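Iron-regulated ABC transporter siderophore-binding protein SirA (Staphylococcus aureus subsp. aureus, PDB 3MWF) binds the siderophore staphyloferrin B and probably passes its iron complex to an ABC transporter for uptake into the cell. Local coordinates at residues T32-S37 / K121-A126; E134-K139 / G275-S280; D141-A146 / S279-I284; Q261-L266 / Y288-I293. One frame throughout, in Å; residues are numbered along the deposited sequence.

Three of the four contacts use helix 277-290, which packs beside the long helix 130-155 between the two lobes; contact 1 is a small, wholly apolar pair of other helices, buried in the N-terminal lobe. Contacts 2 and 3 join these two helices at successive places and share Ser-279 and Ser-280; both are only partly buried, and both mix apolar packing with a lysine, whose ammonium grips a tyrosine hydroxyl in contact 2 and, in contact 3, pairs with Asp-285 just beyond the contact. Contact 4 uses the far end of helix 277-290 to cover strand 262-263 of the C-terminal lobe; it is buried too, but water-bridged. Asp-33 of contact 1 bonds to the backbone of contact 2.

Contact 1 (T32-S37 / K121-A126); sequences TDVAVS and KLMGKA
Met-123 of helix 116-127 reaches across to Val-34 and Ala-35 of helix 29-37, and these three buried residues make up nearly all of the surface buried between the segments. Its SD lies 3.7 Å from CG1 of Val-34, and its CE comes equally close to CB of Ala-35, at 3.7 Å. The thioether chain runs straight out from the helix until a turn about the CG-SD bond (chi3 65°) brings the terminal methyl onto the alanine. Val-34 offers the branch that stands anti to its backbone N (chi1 166°), and this CG1 also nears CB of Met-123, at 4.0 Å.

The outer flank is looser. Lys-121 and Lys-125 are exposed; they touch Leu-137 and Glu-130 of helix 130-155, and Lys-125 also strand 6-10. Ser-37, partly exposed, folds its OG back onto Asp-33 O (2.9 Å). Asp-33, by contrast, is buried, its carboxylate satisfied by Tyr-57 OH and Lys-278 N.

Both helices pack within the N-terminal lobe, near its six-stranded sheet. With no hydrogen bond or charge pair spanning the gap, the junction relies on the fit of a flexible thioether against small aliphatic groups, an undirected and purely apolar join.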
loop_
_atom_site.group_PDB
_atom_site.type_symbol
_atom_site.label_atom_id
_atom_site.label_comp_id
_atom_site.label_asym_id
_atom_site.label_seq_id
_atom_site.Cartn_x
_atom_site.Cartn_y
_atom_site.Cartn_z
ATOM N N THR A 32 -0.826 4.949 -9.836
ATOM C CA THR A 32 0.248 4.988 -10.860
ATOM C C THR A 32 0.718 3.591 -11.232
ATOM O O THR A 32 0.876 3.257 -12.429
ATOM C CB THR A 32 1.414 5.815 -10.351
ATOM O OG1 THR A 32 0.918 7.115 -10.017
ATOM C CG2 THR A 32 2.473 5.994 -11.463
ATOM N N ASP A 33 0.911 2.779 -10.205
ATOM C CA ASP A 33 1.314 1.397 -10.367
ATOM C C ASP A 33 0.271 0.597 -11.128
ATOM O O ASP A 33 0.595 -0.169 -12.040
ATOM C CB ASP A 33 1.591 0.782 -8.987
ATOM C CG ASP A 33 2.050 -0.686 -9.071
ATOM O OD1 ASP A 33 1.216 -1.572 -9.401
ATOM O OD2 ASP A 33 3.258 -0.941 -8.781
ATOM N N VAL A 34 -0.987 0.772 -10.757
ATOM C CA VAL A 34 -2.073 0.028 -11.403
ATOM C C VAL A 34 -2.204 0.440 -12.880
ATOM O O VAL A 34 -2.412 -0.420 -13.744
ATOM C CB VAL A 34 -3.385 0.189 -10.604
ATOM C CG1 VAL A 34 -4.626 -0.279 -11.417
ATOM C CG2 VAL A 34 -3.295 -0.601 -9.303
ATOM N N ALA A 35 -2.044 1.734 -13.165
ATOM C CA ALA A 35 -2.142 2.200 -14.565
ATOM C C ALA A 35 -1.084 1.477 -15.404
ATOM O O ALA A 35 -1.374 0.905 -16.470
ATOM C CB ALA A 35 -1.928 3.703 -14.628
ATOM N N VAL A 36 0.152 1.490 -14.915
ATOM C CA VAL A 36 1.236 0.779 -15.603
ATOM C C VAL A 36 0.934 -0.720 -15.771
ATOM O O VAL A 36 1.123 -1.305 -16.859
ATOM C CB VAL A 36 2.582 1.046 -14.879
ATOM C CG1 VAL A 36 3.696 0.086 -15.349
ATOM C CG2 VAL A 36 3.019 2.514 -15.041
ATOM N N SER A 37 0.421 -1.339 -14.710
ATOM C CA SER A 37 0.072 -2.761 -14.710
ATOM C C SER A 37 -1.010 -3.110 -15.743
ATOM O O SER A 37 -1.043 -4.240 -16.290
ATOM C CB SER A 37 -0.393 -3.154 -13.304
ATOM O OG SER A 37 0.696 -3.092 -12.386
ATOM N N LYS A 121 -9.805 -2.752 -9.827
ATOM C CA LYS A 121 -11.187 -2.856 -10.348
ATOM C C LYS A 121 -11.721 -1.530 -10.880
ATOM O O LYS A 121 -12.239 -1.475 -11.997
ATOM C CB LYS A 121 -12.131 -3.390 -9.262
ATOM C CG LYS A 121 -11.916 -4.840 -8.927
ATOM C CD LYS A 121 -12.724 -5.218 -7.671
ATOM C CE LYS A 121 -11.906 -6.127 -6.754
ATOM N NZ LYS A 121 -12.742 -6.772 -5.682
ATOM N N LEU A 122 -11.591 -0.465 -10.089
ATOM C CA LEU A 122 -12.045 0.863 -10.505
ATOM C C LEU A 122 -11.352 1.315 -11.785
ATOM O O LEU A 122 -12.000 1.820 -12.706
ATOM C CB LEU A 122 -11.800 1.892 -9.406
ATOM C CG LEU A 122 -12.192 3.336 -9.731
ATOM C CD1 LEU A 122 -13.671 3.445 -10.047
ATOM C CD2 LEU A 122 -11.869 4.235 -8.561
ATOM N N MET A 123 -10.032 1.176 -11.819
ATOM C CA MET A 123 -9.291 1.649 -12.977
ATOM C C MET A 123 -9.544 0.777 -14.190
ATOM O O MET A 123 -9.578 1.295 -15.316
ATOM C CB MET A 123 -7.806 1.800 -12.655
ATOM C CG MET A 123 -7.545 2.953 -11.691
ATOM S SD MET A 123 -5.806 3.242 -11.297
ATOM C CE MET A 123 -5.218 3.743 -12.917
ATOM N N GLY A 124 -9.781 -0.513 -13.956
ATOM C CA GLY A 124 -10.173 -1.428 -15.031
ATOM C C GLY A 124 -11.425 -0.902 -15.734
ATOM O O GLY A 124 -11.474 -0.813 -16.976
ATOM N N LYS A 125 -12.429 -0.537 -14.936
ATOM C CA LYS A 125 -13.687 -0.006 -15.473
ATOM C C LYS A 125 -13.506 1.349 -16.178
ATOM O O LYS A 125 -14.020 1.557 -17.275
ATOM C CB LYS A 125 -14.755 0.082 -14.383
ATOM C CG LYS A 125 -16.154 0.349 -14.939
ATOM C CD LYS A 125 -17.255 -0.036 -13.949
ATOM C CE LYS A 125 -18.641 0.441 -14.422
ATOM N NZ LYS A 125 -19.006 -0.061 -15.793
ATOM N N ALA A 126 -12.752 2.249 -15.542
ATOM C CA ALA A 126 -12.575 3.596 -16.034
ATOM C C ALA A 126 -11.794 3.613 -17.336
ATOM O O ALA A 126 -12.065 4.452 -18.217
ATOM C CB ALA A 126 -11.886 4.472 -14.971
#

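Contact 2 (E134-K139 / G275-S280); sequences EDLLKK and GGYKSS
The long helix 130-155, which connects the two lobes as in other siderophore-binding proteins of this family, receives Tyr-277 of helix 277-290 against Leu-136 and Lys-139. The phenol extends straight from the backbone, CG being anti to N (chi1 179°), and this carries its hydroxyl all the way to the main chain of the long helix. There OH donates to the carbonyl oxygen of Leu-136 at 2.7 Å. The approach is bent, with a C=O...O angle of 119°, and the hydroxyl stands 30° off the carbonyl plane.

Lys-139 supplies a second bond to the tyrosine hydroxyl. Its chain, bent at three of its bonds, curls around so that NZ comes to the ring edge, in the ring plane, and donates to Tyr-277 OH at 3.0 Å. The hydroxyl is therefore donor and acceptor at once, and the nearby ammonium would be expected to polarise its O-H and strengthen the bond to the carbonyl.

Leu-136 also packs against the aromatic ring. CB sits over one face in a CH-pi contact, 4.0 Å from the ring centroid and displaced toward the rim, while CD2 approaches CE2 of Tyr-277 at 3.7 Å. The leucine over one face limits ring rotation, while the two bonds at OH fix where the far end of the phenol points. Ser-37 of helix 29-37 touches both Leu-136 and Tyr-277. At the backbone end of the tyrosine, Ser-280 OG donates to Tyr-277 O at 2.8 Å, in the carbonyl plane and on a lone pair.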
loop_
_atom_site.group_PDB
_atom_site.type_symbol
_atom_site.label_atom_id
_atom_site.label_comp_id
_atom_site.label_asym_id
_atom_site.label_seq_id
_atom_site.Cartn_x
_atom_site.Cartn_y
_atom_site.Cartn_z
ATOM N N GLU A 134 -9.238 -8.053 -14.374
ATOM C CA GLU A 134 -9.637 -9.367 -13.897
ATOM C C GLU A 134 -8.468 -10.354 -13.910
ATOM O O GLU A 134 -8.279 -11.082 -12.938
ATOM C CB GLU A 134 -10.807 -9.903 -14.721
ATOM C CG GLU A 134 -11.801 -10.699 -13.897
ATOM C CD GLU A 134 -12.867 -11.376 -14.738
ATOM O OE1 GLU A 134 -13.056 -12.597 -14.547
ATOM O OE2 GLU A 134 -13.516 -10.698 -15.576
ATOM N N ASP A 135 -7.682 -10.357 -14.995
ATOM C CA ASP A 135 -6.523 -11.251 -15.138
ATOM C C ASP A 135 -5.442 -10.923 -14.084
ATOM O O ASP A 135 -4.851 -11.820 -13.490
ATOM C CB ASP A 135 -5.915 -11.187 -16.557
ATOM C CG ASP A 135 -6.884 -11.645 -17.677
ATOM O OD1 ASP A 135 -7.809 -12.460 -17.430
ATOM O OD2 ASP A 135 -6.703 -11.179 -18.835
ATOM N N LEU A 136 -5.190 -9.632 -13.853
ATOM C CA LEU A 136 -4.268 -9.229 -12.792
ATOM C C LEU A 136 -4.701 -9.790 -11.418
ATOM O O LEU A 136 -3.910 -10.399 -10.707
ATOM C CB LEU A 136 -4.144 -7.701 -12.747
ATOM C CG LEU A 136 -3.373 -6.962 -13.856
ATOM C CD1 LEU A 136 -3.261 -5.500 -13.481
ATOM C CD2 LEU A 136 -1.974 -7.550 -14.123
ATOM N N LEU A 137 -5.968 -9.606 -11.080
ATOM C CA LEU A 137 -6.492 -10.012 -9.790
ATOM C C LEU A 137 -6.528 -11.536 -9.658
ATOM O O LEU A 137 -6.214 -12.072 -8.595
ATOM C CB LEU A 137 -7.850 -9.360 -9.533
ATOM C CG LEU A 137 -7.744 -7.817 -9.408
ATOM C CD1 LEU A 137 -9.083 -7.197 -9.026
ATOM C CD2 LEU A 137 -6.669 -7.389 -8.408
ATOM N N LYS A 138 -6.854 -12.232 -10.754
ATOM C CA LYS A 138 -6.746 -13.702 -10.761
ATOM C C LYS A 138 -5.310 -14.158 -10.453
ATOM O O LYS A 138 -5.117 -15.062 -9.648
ATOM C CB LYS A 138 -7.242 -14.285 -12.102
ATOM C CG LYS A 138 -7.166 -15.809 -12.231
ATOM C CD LYS A 138 -8.349 -16.524 -11.569
ATOM C CE LYS A 138 -9.534 -16.735 -12.504
ATOM N NZ LYS A 138 -10.390 -15.501 -12.669
ATOM N N LYS A 139 -4.320 -13.527 -11.084
ATOM C CA LYS A 139 -2.916 -13.815 -10.824
ATOM C C LYS A 139 -2.538 -13.601 -9.343
ATOM O O LYS A 139 -1.778 -14.389 -8.765
ATOM C CB LYS A 139 -2.026 -12.952 -11.736
ATOM C CG LYS A 139 -0.561 -13.292 -11.666
ATOM C CD LYS A 139 0.166 -13.054 -13.017
ATOM C CE LYS A 139 1.199 -11.925 -12.914
ATOM N NZ LYS A 139 0.587 -10.548 -12.881
ATOM N N GLY A 275 2.159 0.911 -2.851
ATOM C CA GLY A 275 0.708 0.881 -2.662
ATOM C C GLY A 275 -0.076 0.139 -3.714
ATOM O O GLY A 275 -1.310 0.193 -3.712
ATOM N N GLY A 276 0.620 -0.586 -4.603
ATOM C CA GLY A 276 0.001 -0.958 -5.870
ATOM C C GLY A 276 -0.093 -2.439 -6.124
ATOM O O GLY A 276 0.065 -3.268 -5.206
ATOM N N TYR A 277 -0.328 -2.757 -7.400
ATOM C CA TYR A 277 -0.455 -4.131 -7.840
ATOM C C TYR A 277 0.885 -4.840 -7.873
ATOM O O TYR A 277 1.038 -5.927 -7.301
ATOM C CB TYR A 277 -1.110 -4.202 -9.219
ATOM C CG TYR A 277 -1.203 -5.637 -9.660
ATOM C CD1 TYR A 277 -2.193 -6.461 -9.158
ATOM C CD2 TYR A 277 -0.220 -6.192 -10.499
ATOM C CE1 TYR A 277 -2.258 -7.822 -9.512
ATOM C CE2 TYR A 277 -0.279 -7.541 -10.854
ATOM C CZ TYR A 277 -1.287 -8.334 -10.359
ATOM O OH TYR A 277 -1.340 -9.660 -10.728
ATOM N N LYS A 278 1.871 -4.221 -8.521
ATOM C CA LYS A 278 3.180 -4.880 -8.661
ATOM C C LYS A 278 3.826 -5.242 -7.317
ATOM O O LYS A 278 4.400 -6.330 -7.176
ATOM C CB LYS A 278 4.132 -4.032 -9.514
ATOM C CG LYS A 278 3.732 -4.074 -10.975
ATOM C CD LYS A 278 4.627 -3.193 -11.794
ATOM C CE LYS A 278 4.300 -3.374 -13.288
ATOM N NZ LYS A 278 4.856 -4.658 -13.867
ATOM N N SER A 279 3.725 -4.354 -6.322
ATOM C CA SER A 279 4.331 -4.622 -5.018
ATOM C C SER A 279 3.669 -5.757 -4.276
ATOM O O SER A 279 4.297 -6.374 -3.421
ATOM C CB SER A 279 4.269 -3.404 -4.096
ATOM O OG SER A 279 5.110 -2.384 -4.557
ATOM N N SER A 280 2.391 -5.993 -4.558
ATOM C CA SER A 280 1.660 -7.077 -3.846
ATOM C C SER A 280 2.339 -8.419 -4.132
ATOM O O SER A 280 2.633 -9.193 -3.201
ATOM C CB SER A 280 0.146 -7.103 -4.175
ATOM O OG SER A 280 -0.158 -7.611 -5.469
#

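Contact 3 (D141-A146 / S279-I284); sequences DDKVAA and SSLKLI
Lys-143 packs against Leu-281 and Ile-284 where two helices run almost side by side: helix 130-155, the long connector between the lobes, and helix 277-290 next to it. The two short segments point the same way within 14°, and their axes are 10.6 Å apart at closest approach, a spacing that leaves room for a layer of side chains between them.

The lysine fills much of that layer. CB aims at the opposing helix, and CG, anti to the backbone N (chi1 -161°), continues the line to meet CG2 of Ile-284 at 4.0 Å. The next atom, CD, rests against CD2 of Leu-281 at 3.8 Å. CE then comes within 3.4 Å of the carbonyl oxygen of Leu-281 and 3.8 Å of CB of Ile-284; being next to the ammonium, this methylene probably carries enough positive charge for the closeness to the oxygen to be favourable. A final turn about the CD-CE bond (chi4 79°) swings NZ to Asp-285, one residue beyond Ile-284, where it forms a salt bridge with OD1. The aliphatic part of the chain is thereby used as packing while its charge is paired beside it.

Lysine and isoleucine slide past one another in opposite directions. Ile-284 goes on to fill the more buried part of the seam, where Tyr-140 of the long helix and Leu-188 of a loop also touch it. Val-144, next along from the lysine, meets the isoleucine at about a right angle, and there the contact is methyl on methyl, Val-144 CG2 lying 4.0 Å from Ile-284 CD1.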
loop_
_atom_site.group_PDB
_atom_site.type_symbol
_atom_site.label_atom_id
_atom_site.label_comp_id
_atom_site.label_asym_id
_atom_site.label_seq_id
_atom_site.Cartn_x
_atom_site.Cartn_y
_atom_site.Cartn_z
ATOM N N ASP A 141 -4.704 -13.665 -6.743
ATOM C CA ASP A 141 -5.454 -14.679 -5.993
ATOM C C ASP A 141 -4.771 -16.040 -6.058
ATOM O O ASP A 141 -4.662 -16.741 -5.038
ATOM C CB ASP A 141 -6.877 -14.787 -6.523
ATOM C CG ASP A 141 -7.756 -13.635 -6.096
ATOM O OD1 ASP A 141 -7.375 -12.836 -5.190
ATOM O OD2 ASP A 141 -8.861 -13.533 -6.671
ATOM N N ASP A 142 -4.271 -16.393 -7.248
ATOM C CA ASP A 142 -3.499 -17.621 -7.412
ATOM C C ASP A 142 -2.259 -17.655 -6.539
ATOM O O ASP A 142 -1.971 -18.660 -5.903
ATOM C CB ASP A 142 -3.134 -17.858 -8.882
ATOM C CG ASP A 142 -4.333 -18.254 -9.719
ATOM O OD1 ASP A 142 -5.379 -18.665 -9.163
ATOM O OD2 ASP A 142 -4.237 -18.148 -10.956
ATOM N N LYS A 143 -1.541 -16.529 -6.492
ATOM C CA LYS A 143 -0.328 -16.434 -5.718
ATOM C C LYS A 143 -0.635 -16.537 -4.226
ATOM O O LYS A 143 0.118 -17.169 -3.471
ATOM C CB LYS A 143 0.421 -15.138 -6.038
ATOM C CG LYS A 143 1.852 -15.207 -5.636
ATOM C CD LYS A 143 2.691 -14.087 -6.262
ATOM C CE LYS A 143 4.086 -14.066 -5.669
ATOM N NZ LYS A 143 4.943 -15.123 -6.257
ATOM N N VAL A 144 -1.739 -15.911 -3.820
ATOM C CA VAL A 144 -2.218 -15.983 -2.437
ATOM C C VAL A 144 -2.563 -17.436 -2.070
ATOM O O VAL A 144 -2.072 -17.945 -1.061
ATOM C CB VAL A 144 -3.438 -15.060 -2.207
ATOM C CG1 VAL A 144 -4.108 -15.357 -0.863
ATOM C CG2 VAL A 144 -2.968 -13.614 -2.223
ATOM N N ALA A 145 -3.357 -18.090 -2.911
ATOM C CA ALA A 145 -3.731 -19.508 -2.674
ATOM C C ALA A 145 -2.502 -20.408 -2.530
ATOM O O ALA A 145 -2.435 -21.237 -1.607
ATOM C CB ALA A 145 -4.680 -20.025 -3.783
ATOM N N ALA A 146 -1.529 -20.249 -3.426
ATOM C CA ALA A 146 -0.273 -21.000 -3.348
ATOM C C ALA A 146 0.508 -20.698 -2.082
ATOM O O ALA A 146 1.096 -21.590 -1.482
ATOM C CB ALA A 146 0.609 -20.717 -4.583
ATOM N N SER A 279 3.725 -4.354 -6.322
ATOM C CA SER A 279 4.331 -4.622 -5.018
ATOM C C SER A 279 3.669 -5.757 -4.276
ATOM O O SER A 279 4.297 -6.374 -3.421
ATOM C CB SER A 279 4.269 -3.404 -4.096
ATOM O OG SER A 279 5.110 -2.384 -4.557
ATOM N N SER A 280 2.391 -5.993 -4.558
ATOM C CA SER A 280 1.660 -7.077 -3.846
ATOM C C SER A 280 2.339 -8.419 -4.132
ATOM O O SER A 280 2.633 -9.193 -3.201
ATOM C CB SER A 280 0.146 -7.103 -4.175
ATOM O OG SER A 280 -0.158 -7.611 -5.469
ATOM N N LEU A 281 2.655 -8.646 -5.410
ATOM C CA LEU A 281 3.329 -9.876 -5.812
ATOM C C LEU A 281 4.733 -9.927 -5.222
ATOM O O LEU A 281 5.182 -10.974 -4.720
ATOM C CB LEU A 281 3.361 -9.967 -7.351
ATOM C CG LEU A 281 1.990 -9.842 -8.031
ATOM C CD1 LEU A 281 2.161 -9.949 -9.556
ATOM C CD2 LEU A 281 1.002 -10.918 -7.546
ATOM N N LYS A 282 5.433 -8.791 -5.252
ATOM C CA LYS A 282 6.739 -8.698 -4.625
ATOM C C LYS A 282 6.750 -8.936 -3.108
ATOM O O LYS A 282 7.672 -9.540 -2.581
ATOM C CB LYS A 282 7.387 -7.364 -4.969
ATOM C CG LYS A 282 8.825 -7.257 -4.569
ATOM C CD LYS A 282 9.696 -7.884 -5.649
ATOM C CE LYS A 282 11.131 -7.461 -5.474
ATOM N NZ LYS A 282 11.739 -8.225 -4.349
ATOM N N LEU A 283 5.746 -8.420 -2.410
ATOM C CA LEU A 283 5.645 -8.628 -0.968
ATOM C C LEU A 283 5.517 -10.131 -0.653
ATOM O O LEU A 283 6.246 -10.656 0.203
ATOM C CB LEU A 283 4.484 -7.791 -0.388
ATOM C CG LEU A 283 4.394 -7.654 1.137
ATOM C CD1 LEU A 283 3.486 -6.475 1.522
ATOM C CD2 LEU A 283 3.875 -8.947 1.791
ATOM N N ILE A 284 4.676 -10.822 -1.404
ATOM C CA ILE A 284 4.499 -12.281 -1.230
ATOM C C ILE A 284 5.834 -13.019 -1.474
ATOM O O ILE A 284 6.233 -13.905 -0.700
ATOM C CB ILE A 284 3.358 -12.832 -2.126
ATOM C CG1 ILE A 284 1.995 -12.205 -1.724
ATOM C CG2 ILE A 284 3.261 -14.353 -1.947
ATOM C CD1 ILE A 284 0.794 -12.438 -2.689
#

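Contact 4 (Q261-L266 / Y288-I293); sequences QVSDDL and YEKLNI
Lys-290, which lies against Ser-263 and Leu-266, brings NZ over the face of the Glu-289 carboxylate, 53° out of its plane, in a salt bridge of 2.9 Å to OE2. Another carboxylate, that of Asp-264, is met on the anti side of OD1 by the backbone N of Asp-265. The Tyr-288 ring has Ile-293 O at its edge, in plane, and makes an edge-to-face pair with Phe-147 and a cation-pi contact with Lys-295.

In the lysine chain a bend at chi2 (-60°) lays CE beside CD2 of Leu-266 at 3.9 Å, and a turn about CD-CE (chi4 -75°) then directs NZ to Glu-289. Ser-263 OG comes to Lys-290 CB at 3.5 Å. Strand 262-263 is an outermost strand of the five-stranded sheet in the C-terminal lobe, and helix 277-290 closes over it, finishing in a Schellman motif in which Ile-293 N bonds back to Tyr-288 O at 3.0 Å.

No direct hydrogen bond spans the two segments; one water does the bridging, 2.7 Å from Ser-263 OG and donating to Lys-290 O at 2.8 Å. Ser-263 OG is also hydrogen-bonded to NE2 of His-222, on the neighbouring strand 222-227.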
loop_
_atom_site.group_PDB
_atom_site.type_symbol
_atom_site.label_atom_id
_atom_site.label_comp_id
_atom_site.label_asym_id
_atom_site.label_seq_id
_atom_site.Cartn_x
_atom_site.Cartn_y
_atom_site.Cartn_z
ATOM N N GLN A 261 12.034 -14.179 15.668
ATOM C CA GLN A 261 11.151 -14.258 14.515
ATOM C C GLN A 261 10.792 -12.838 14.103
ATOM O O GLN A 261 9.612 -12.500 14.009
ATOM C CB GLN A 261 9.869 -14.998 14.866
ATOM C CG GLN A 261 10.027 -16.517 14.947
ATOM C CD GLN A 261 10.489 -17.126 13.644
ATOM O OE1 GLN A 261 11.533 -17.779 13.594
ATOM N NE2 GLN A 261 9.734 -16.900 12.578
ATOM N N VAL A 262 11.811 -12.013 13.900
ATOM C CA VAL A 262 11.595 -10.620 13.492
ATOM C C VAL A 262 12.285 -10.476 12.146
ATOM O O VAL A 262 13.455 -10.874 12.010
ATOM C CB VAL A 262 12.162 -9.611 14.536
ATOM C CG1 VAL A 262 11.945 -8.168 14.087
ATOM C CG2 VAL A 262 11.497 -9.790 15.894
ATOM N N SER A 263 11.552 -9.972 11.148
ATOM C CA SER A 263 12.174 -9.601 9.865
ATOM C C SER A 263 12.432 -8.118 9.843
ATOM O O SER A 263 11.488 -7.327 9.876
ATOM C CB SER A 263 11.294 -9.988 8.685
ATOM O OG SER A 263 11.088 -11.389 8.592
ATOM N N ASP A 264 13.707 -7.759 9.799
ATOM C CA ASP A 264 14.168 -6.398 9.948
ATOM C C ASP A 264 14.526 -5.856 8.575
ATOM O O ASP A 264 14.611 -6.611 7.628
ATOM C CB ASP A 264 15.432 -6.393 10.825
ATOM C CG ASP A 264 15.428 -5.277 11.811
ATOM O OD1 ASP A 264 14.747 -4.253 11.549
ATOM O OD2 ASP A 264 16.107 -5.420 12.865
ATOM N N ASP A 265 14.765 -4.555 8.482
ATOM C CA ASP A 265 15.110 -3.930 7.187
ATOM C C ASP A 265 14.382 -4.498 5.957
ATOM O O ASP A 265 14.970 -5.085 5.050
ATOM C CB ASP A 265 16.612 -3.937 6.958
ATOM C CG ASP A 265 17.232 -2.604 7.264
ATOM O OD1 ASP A 265 17.443 -2.322 8.473
ATOM O OD2 ASP A 265 17.486 -1.844 6.303
ATOM N N LEU A 266 13.078 -4.351 5.980
ATOM C CA LEU A 266 12.257 -4.673 4.843
ATOM C C LEU A 266 12.245 -3.439 3.953
ATOM O O LEU A 266 12.420 -2.336 4.452
ATOM C CB LEU A 266 10.856 -4.970 5.343
ATOM C CG LEU A 266 10.789 -6.150 6.312
ATOM C CD1 LEU A 266 9.385 -6.227 6.868
ATOM C CD2 LEU A 266 11.153 -7.438 5.579
ATOM N N TYR A 288 8.178 -15.484 1.225
ATOM C CA TYR A 288 8.837 -16.788 1.002
ATOM C C TYR A 288 10.289 -16.744 1.461
ATOM O O TYR A 288 10.772 -17.659 2.137
ATOM C CB TYR A 288 8.765 -17.186 -0.462
ATOM C CG TYR A 288 7.483 -17.853 -0.876
ATOM C CD1 TYR A 288 7.245 -19.200 -0.587
ATOM C CD2 TYR A 288 6.523 -17.158 -1.589
ATOM C CE1 TYR A 288 6.077 -19.816 -0.995
ATOM C CE2 TYR A 288 5.358 -17.752 -2.010
ATOM C CZ TYR A 288 5.126 -19.092 -1.700
ATOM O OH TYR A 288 3.958 -19.664 -2.127
ATOM N N GLU A 289 10.986 -15.658 1.127
ATOM C CA GLU A 289 12.389 -15.493 1.505
ATOM C C GLU A 289 12.607 -15.245 3.004
ATOM O O GLU A 289 13.411 -15.939 3.630
ATOM C CB GLU A 289 13.012 -14.361 0.675
ATOM C CG GLU A 289 14.487 -14.198 0.831
ATOM C CD GLU A 289 14.939 -12.876 0.262
ATOM O OE1 GLU A 289 14.783 -12.710 -0.962
ATOM O OE2 GLU A 289 15.404 -12.007 1.037
ATOM N N LYS A 290 11.895 -14.274 3.576
ATOM C CA LYS A 290 12.111 -13.887 4.961
ATOM C C LYS A 290 11.648 -14.981 5.921
ATOM O O LYS A 290 12.203 -15.103 7.013
ATOM C CB LYS A 290 11.426 -12.548 5.317
ATOM C CG LYS A 290 11.930 -11.304 4.525
ATOM C CD LYS A 290 13.411 -11.004 4.697
ATOM C CE LYS A 290 13.816 -9.716 3.911
ATOM N NZ LYS A 290 13.911 -9.914 2.437
ATOM N N LEU A 291 10.656 -15.763 5.501
ATOM C CA LEU A 291 10.114 -16.844 6.344
ATOM C C LEU A 291 10.726 -18.218 6.042
ATOM O O LEU A 291 10.392 -19.205 6.704
ATOM C CB LEU A 291 8.585 -16.897 6.247
ATOM C CG LEU A 291 7.885 -15.643 6.800
ATOM C CD1 LEU A 291 6.406 -15.829 6.738
ATOM C CD2 LEU A 291 8.321 -15.442 8.229
ATOM N N ASN A 292 11.606 -18.261 5.040
ATOM C CA ASN A 292 12.227 -19.506 4.590
ATOM C C ASN A 292 11.167 -20.580 4.342
ATOM O O ASN A 292 11.205 -21.657 4.942
ATOM C CB ASN A 292 13.271 -19.973 5.607
ATOM C CG ASN A 292 14.117 -21.118 5.090
ATOM O OD1 ASN A 292 14.394 -21.207 3.895
ATOM N ND2 ASN A 292 14.533 -21.999 5.990
ATOM N N ILE A 293 10.203 -20.250 3.479
ATOM C CA ILE A 293 9.125 -21.145 3.094
ATOM C C ILE A 293 9.439 -21.704 1.706
ATOM O O ILE A 293 9.735 -20.957 0.781
ATOM C CB ILE A 293 7.757 -20.406 3.051
ATOM C CG1 ILE A 293 7.373 -19.889 4.446
ATOM C CG2 ILE A 293 6.662 -21.300 2.463
ATOM C CD1 ILE A 293 6.143 -18.953 4.436
HETATM O O HOH W 1 13.266 -12.916 8.399
#